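Local atomic coordinates of RagA protein (Porphyromonas gingivalis, PDB entry 6SLN), a protein that probably imports oligopeptides across the bacterial outer membrane as the TonB-dependent barrel component of a transporter formed with the lipoprotein RagB. Residues 298-304 against 398-404; 188-192 against 635-639. All blocks are in the same frame, centred on the assembly; numbering follows the deposited sequence.

Contact 1. Residues 298-304 against 398-404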
loop_
_atom_site.group_PDB
_atom_site.type_symbol
_atom_site.label_atom_id
_atom_site.label_comp_id
_atom_site.label_asym_id
_atom_site.label_seq_id
_atom_site.Cartn_x
_atom_site.Cartn_y
_atom_site.Cartn_z
ATOM N N ASP A 298 29.278 -22.820 31.106
ATOM C CA ASP A 298 28.400 -22.935 29.965
ATOM C C ASP A 298 27.162 -22.068 30.136
ATOM O O ASP A 298 26.662 -21.834 31.242
ATOM C CB ASP A 298 28.121 -24.431 29.612
ATOM C CG ASP A 298 27.611 -25.255 30.739
ATOM O OD1 ASP A 298 26.731 -24.785 31.486
ATOM O OD2 ASP A 298 28.043 -26.419 30.811
ATOM N N ALA A 299 26.737 -21.527 29.006
ATOM C CA ALA A 299 25.774 -20.450 28.993
ATOM C C ALA A 299 24.368 -20.959 29.291
ATOM O O ALA A 299 24.013 -22.111 29.016
ATOM C CB ALA A 299 25.801 -19.731 27.644
ATOM N N ASP A 300 23.581 -20.078 29.896
ATOM C CA ASP A 300 22.190 -20.340 30.228
ATOM C C ASP A 300 21.354 -19.956 29.009
ATOM O O ASP A 300 20.842 -18.838 28.896
ATOM C CB ASP A 300 21.806 -19.540 31.468
ATOM C CG ASP A 300 20.410 -19.854 31.965
ATOM O OD1 ASP A 300 19.598 -20.364 31.163
ATOM O OD2 ASP A 300 20.131 -19.598 33.165
ATOM N N TRP A 301 21.229 -20.901 28.067
ATOM C CA TRP A 301 20.512 -20.600 26.831
ATOM C C TRP A 301 19.020 -20.390 27.057
ATOM O O TRP A 301 18.372 -19.762 26.223
ATOM C CB TRP A 301 20.738 -21.693 25.793
ATOM C CG TRP A 301 21.933 -21.444 24.978
ATOM C CD1 TRP A 301 23.181 -21.967 25.157
ATOM C CD2 TRP A 301 22.025 -20.558 23.876
ATOM N NE1 TRP A 301 24.046 -21.472 24.213
ATOM C CE2 TRP A 301 23.359 -20.597 23.414
ATOM C CE3 TRP A 301 21.119 -19.712 23.245
ATOM C CZ2 TRP A 301 23.794 -19.840 22.335
ATOM C CZ3 TRP A 301 21.553 -18.968 22.178
ATOM C CH2 TRP A 301 22.877 -19.042 21.726
ATOM N N LEU A 302 18.481 -20.897 28.167
ATOM C CA LEU A 302 17.138 -20.534 28.596
ATOM C C LEU A 302 17.026 -19.031 28.775
ATOM O O LEU A 302 16.227 -18.368 28.103
ATOM C CB LEU A 302 16.792 -21.254 29.903
ATOM C CG LEU A 302 15.443 -20.834 30.503
ATOM C CD1 LEU A 302 14.282 -21.029 29.498
ATOM C CD2 LEU A 302 15.139 -21.501 31.845
ATOM N N LYS A 303 17.847 -18.468 29.665
ATOM C CA LYS A 303 17.841 -17.024 29.855
ATOM C C LYS A 303 18.279 -16.274 28.598
ATOM O O LYS A 303 17.856 -15.132 28.392
ATOM C CB LYS A 303 18.704 -16.644 31.060
ATOM C CG LYS A 303 18.708 -15.142 31.349
ATOM C CD LYS A 303 19.450 -14.820 32.618
ATOM C CE LYS A 303 19.275 -15.951 33.613
ATOM N NZ LYS A 303 18.053 -15.764 34.448
ATOM N N ALA A 304 19.070 -16.901 27.732
ATOM C CA ALA A 304 19.431 -16.259 26.474
ATOM C C ALA A 304 18.215 -15.987 25.601
ATOM O O ALA A 304 18.240 -15.056 24.790
ATOM C CB ALA A 304 20.428 -17.132 25.714
ATOM N N PRO A 398 24.673 -26.009 21.904
ATOM C CA PRO A 398 25.853 -26.400 22.681
ATOM C C PRO A 398 26.086 -25.399 23.798
ATOM O O PRO A 398 26.077 -24.195 23.586
ATOM C CB PRO A 398 26.989 -26.363 21.654
ATOM C CG PRO A 398 26.320 -26.576 20.345
ATOM C CD PRO A 398 24.964 -25.932 20.461
ATOM N N ARG A 399 26.250 -25.904 25.009
ATOM C CA ARG A 399 26.380 -25.015 26.148
ATOM C C ARG A 399 27.721 -24.287 26.194
ATOM O O ARG A 399 27.844 -23.320 26.946
ATOM C CB ARG A 399 26.137 -25.807 27.428
ATOM C CG ARG A 399 24.706 -25.761 27.901
ATOM C CD ARG A 399 23.797 -26.523 26.970
ATOM N NE ARG A 399 22.462 -26.604 27.536
ATOM C CZ ARG A 399 21.382 -26.100 26.964
ATOM N NH1 ARG A 399 21.464 -25.482 25.786
ATOM N NH2 ARG A 399 20.220 -26.213 27.582
ATOM N N TYR A 400 28.699 -24.681 25.380
ATOM C CA TYR A 400 29.953 -23.950 25.270
ATOM C C TYR A 400 29.875 -22.791 24.288
ATOM O O TYR A 400 30.876 -22.088 24.092
ATOM C CB TYR A 400 31.101 -24.881 24.866
ATOM C CG TYR A 400 30.825 -25.837 23.719
ATOM C CD1 TYR A 400 30.851 -25.409 22.393
ATOM C CD2 TYR A 400 30.573 -27.182 23.964
ATOM C CE1 TYR A 400 30.626 -26.285 21.349
ATOM C CE2 TYR A 400 30.339 -28.073 22.928
ATOM C CZ TYR A 400 30.360 -27.625 21.619
ATOM O OH TYR A 400 30.119 -28.525 20.585
ATOM N N TYR A 401 28.724 -22.589 23.664
ATOM C CA TYR A 401 28.463 -21.409 22.856
ATOM C C TYR A 401 27.762 -20.396 23.742
ATOM O O TYR A 401 26.766 -20.719 24.394
ATOM C CB TYR A 401 27.603 -21.743 21.637
ATOM C CG TYR A 401 28.396 -22.392 20.560
ATOM C CD1 TYR A 401 29.715 -22.033 20.339
ATOM C CD2 TYR A 401 27.848 -23.407 19.792
ATOM C CE1 TYR A 401 30.459 -22.640 19.354
ATOM C CE2 TYR A 401 28.586 -24.038 18.817
ATOM C CZ TYR A 401 29.889 -23.654 18.595
ATOM O OH TYR A 401 30.611 -24.275 17.597
ATOM N N ASN A 402 28.284 -19.177 23.761
ATOM C CA ASN A 402 27.915 -18.182 24.765
ATOM C C ASN A 402 27.431 -16.923 24.072
ATOM O O ASN A 402 28.236 -16.240 23.407
ATOM C CB ASN A 402 29.106 -17.868 25.666
ATOM C CG ASN A 402 28.758 -16.927 26.797
ATOM O OD1 ASN A 402 27.604 -16.783 27.195
ATOM N ND2 ASN A 402 29.757 -16.286 27.317
ATOM N N PRO A 403 26.150 -16.577 24.196
ATOM C CA PRO A 403 25.659 -15.323 23.611
ATOM C C PRO A 403 25.730 -14.134 24.554
ATOM O O PRO A 403 25.173 -13.085 24.229
ATOM C CB PRO A 403 24.195 -15.670 23.287
ATOM C CG PRO A 403 23.800 -16.593 24.434
ATOM C CD PRO A 403 25.076 -17.320 24.873
ATOM N N PHE A 404 26.375 -14.268 25.709
ATOM C CA PHE A 404 26.465 -13.170 26.658
ATOM C C PHE A 404 27.864 -12.578 26.641
ATOM O O PHE A 404 28.835 -13.253 26.297
ATOM C CB PHE A 404 26.125 -13.614 28.082
ATOM C CG PHE A 404 24.808 -14.358 28.212
ATOM C CD1 PHE A 404 24.741 -15.721 27.985
ATOM C CD2 PHE A 404 23.652 -13.701 28.621
ATOM C CE1 PHE A 404 23.538 -16.404 28.130
ATOM C CE2 PHE A 404 22.446 -14.389 28.769
ATOM C CZ PHE A 404 22.391 -15.735 28.528
#
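The indole of Trp301 is held in two ways at once by the irregular segment 398-404. Trp301 NE1 donates a hydrogen bond to Tyr401 O (2.8 Å), near the ring plane, while Pro403 lies over one face: Pro403 CG sits 3.8 Å from the centroid of the six-membered ring and 14° off its normal, a CH-pi contact. A second hydrogen bond runs between backbones, from Ala299 N to Arg399 O at 2.9 Å. Both carbonyls are presented by the type I turn Pro398 to Tyr401. The Arg399 side chain packs alongside, its NH1 3.9 Å from Trp301 CB. Ala299 CB fits against the chain just beyond, 3.7 Å from Pro403 CD and 4.1 Å from Phe404 CE1. The Phe404 ring meets the other segment edge-on, with CZ 3.7 Å from Ala304 CB. Each segment also has a small side-chain-to-backbone motif of its own. Asp300 N-caps the short helix, its OD1 accepting from Lys303 N at 3.0 Å, and Asn402 OD1 accepts from Phe404 N at 3.2 Å in an Asx turn. The contact is a buried tie between two connections of the TonB-dependent receptor barrel: helix 301-305, just ahead of strand 309-322, meets the loop after helix 390-396. Helix 242-252 packs on Pro398 and Tyr400, helix 234-237 touches Leu302 and Arg399, and Arg399 NH2 bonds back to Val394 O.

Contact 2. Residues 188-192 against 635-639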
loop_
_atom_site.group_PDB
_atom_site.type_symbol
_atom_site.label_atom_id
_atom_site.label_comp_id
_atom_site.label_asym_id
_atom_site.label_seq_id
_atom_site.Cartn_x
_atom_site.Cartn_y
_atom_site.Cartn_z
ATOM N N ASP A 188 -26.603 -27.841 21.977
ATOM C CA ASP A 188 -27.482 -28.726 21.223
ATOM C C ASP A 188 -28.335 -27.965 20.211
ATOM O O ASP A 188 -28.513 -26.749 20.288
ATOM C CB ASP A 188 -28.404 -29.505 22.157
ATOM C CG ASP A 188 -29.530 -28.664 22.661
ATOM O OD1 ASP A 188 -29.274 -27.814 23.528
ATOM O OD2 ASP A 188 -30.658 -28.831 22.177
ATOM N N ALA A 189 -28.911 -28.734 19.282
ATOM C CA ALA A 189 -29.607 -28.168 18.131
ATOM C C ALA A 189 -30.840 -27.373 18.529
ATOM O O ALA A 189 -31.262 -26.468 17.794
ATOM C CB ALA A 189 -30.003 -29.284 17.168
ATOM N N SER A 190 -31.455 -27.709 19.658
ATOM C CA SER A 190 -32.600 -26.927 20.098
ATOM C C SER A 190 -32.162 -25.578 20.637
ATOM O O SER A 190 -32.897 -24.595 20.509
ATOM C CB SER A 190 -33.380 -27.695 21.160
ATOM O OG SER A 190 -34.374 -26.896 21.772
ATOM N N ALA A 191 -30.963 -25.511 21.228
ATOM C CA ALA A 191 -30.470 -24.278 21.829
ATOM C C ALA A 191 -29.806 -23.356 20.825
ATOM O O ALA A 191 -29.629 -22.178 21.128
ATOM C CB ALA A 191 -29.472 -24.579 22.949
ATOM N N THR A 192 -29.424 -23.864 19.652
ATOM C CA THR A 192 -28.722 -23.085 18.641
ATOM C C THR A 192 -29.552 -22.910 17.378
ATOM O O THR A 192 -29.004 -22.832 16.280
ATOM C CB THR A 192 -27.385 -23.736 18.287
ATOM O OG1 THR A 192 -27.612 -24.912 17.502
ATOM C CG2 THR A 192 -26.650 -24.127 19.531
ATOM N N SER A 635 -33.658 -33.113 22.801
ATOM C CA SER A 635 -33.670 -32.348 21.570
ATOM C C SER A 635 -33.279 -33.257 20.414
ATOM O O SER A 635 -32.499 -34.201 20.574
ATOM C CB SER A 635 -32.687 -31.171 21.641
ATOM O OG SER A 635 -31.430 -31.511 21.054
ATOM N N TYR A 636 -33.834 -32.970 19.248
ATOM C CA TYR A 636 -33.276 -33.499 18.019
ATOM C C TYR A 636 -33.360 -32.421 16.959
ATOM O O TYR A 636 -34.371 -31.718 16.856
ATOM C CB TYR A 636 -33.987 -34.745 17.517
ATOM C CG TYR A 636 -33.333 -35.222 16.255
ATOM C CD1 TYR A 636 -32.121 -35.898 16.300
ATOM C CD2 TYR A 636 -33.889 -34.947 15.010
ATOM C CE1 TYR A 636 -31.494 -36.312 15.146
ATOM C CE2 TYR A 636 -33.266 -35.356 13.849
ATOM C CZ TYR A 636 -32.064 -36.036 13.925
ATOM O OH TYR A 636 -31.425 -36.455 12.783
ATOM N N GLY A 637 -32.306 -32.299 16.170
ATOM C CA GLY A 637 -32.307 -31.239 15.185
ATOM C C GLY A 637 -31.119 -31.342 14.263
ATOM O O GLY A 637 -30.167 -32.085 14.516
ATOM N N THR A 638 -31.200 -30.578 13.178
ATOM C CA THR A 638 -30.158 -30.496 12.173
ATOM C C THR A 638 -29.580 -29.092 12.154
ATOM O O THR A 638 -30.274 -28.107 12.430
ATOM C CB THR A 638 -30.684 -30.836 10.781
ATOM O OG1 THR A 638 -31.848 -30.046 10.506
ATOM C CG2 THR A 638 -31.043 -32.288 10.728
ATOM N N THR A 639 -28.293 -29.020 11.820
ATOM C CA THR A 639 -27.549 -27.772 11.812
ATOM C C THR A 639 -26.551 -27.836 10.672
ATOM O O THR A 639 -26.051 -28.910 10.325
ATOM C CB THR A 639 -26.798 -27.538 13.126
ATOM O OG1 THR A 639 -25.862 -28.606 13.316
ATOM C CG2 THR A 639 -27.754 -27.462 14.328
#
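This is a plug-to-barrel contact: residues 188-192, in the plug loop between strands 180-186 and 203-208, rest on the inward side of barrel strand 627-641. Ser635 and Thr639 turn their CA-to-CB bonds toward the plug, with Gly637 between them on the same face; Tyr636 and Thr638 point away. The two backbones come nearest at Gly637, its CA 5.0 Å from Ala189 CA and 3.6 Å from Ala189 CB; a beta carbon on that glycine would lie only 2.7 Å from Ala189 CB, so the close approach depends on its absence. On one side of this point Ser190 CB meets Ser635 CB at 3.6 Å; on the other, Thr639 CG2 lies 4.1 Å from both Ala189 CB and Thr192 OG1. The strand's backbone is paired within the wall, with Gln682 and Tyr608 among its partners, and no backbone hydrogen bond crosses to 188-192. What does cross is a weak hydrogen bond from Ser635 OG to Asp188 OD2 at 3.0 Å. Asp188 OD2 also accepts from Ser190 N at 2.9 Å, making an Asx turn. Small, uncharged residues supply most of the 234 Å² buried. Since the carboxylate's stronger bond stays within its own loop and its link to the wall is the weak one, the fit rests mainly on close packing of small residues.

About 56 Å separates the centres of the two contacts, with the middle of the chain between them, and their nearest atoms are about 42 Å apart. Along the sequence both segments of contact 1 fall between those of contact 2: 188-192 comes first, then 298-304 and 398-404, and finally 635-639. They belong to different parts of the receptor. Contact 2 seats the plug against strand 627-641 of the barrel, whereas contact 1 ties together the connection between strands 218-230 and 309-322 and that between 363-377 and 435-450. The chain thus closes on itself at two separate places, inside the barrel and among the segments that link its strands.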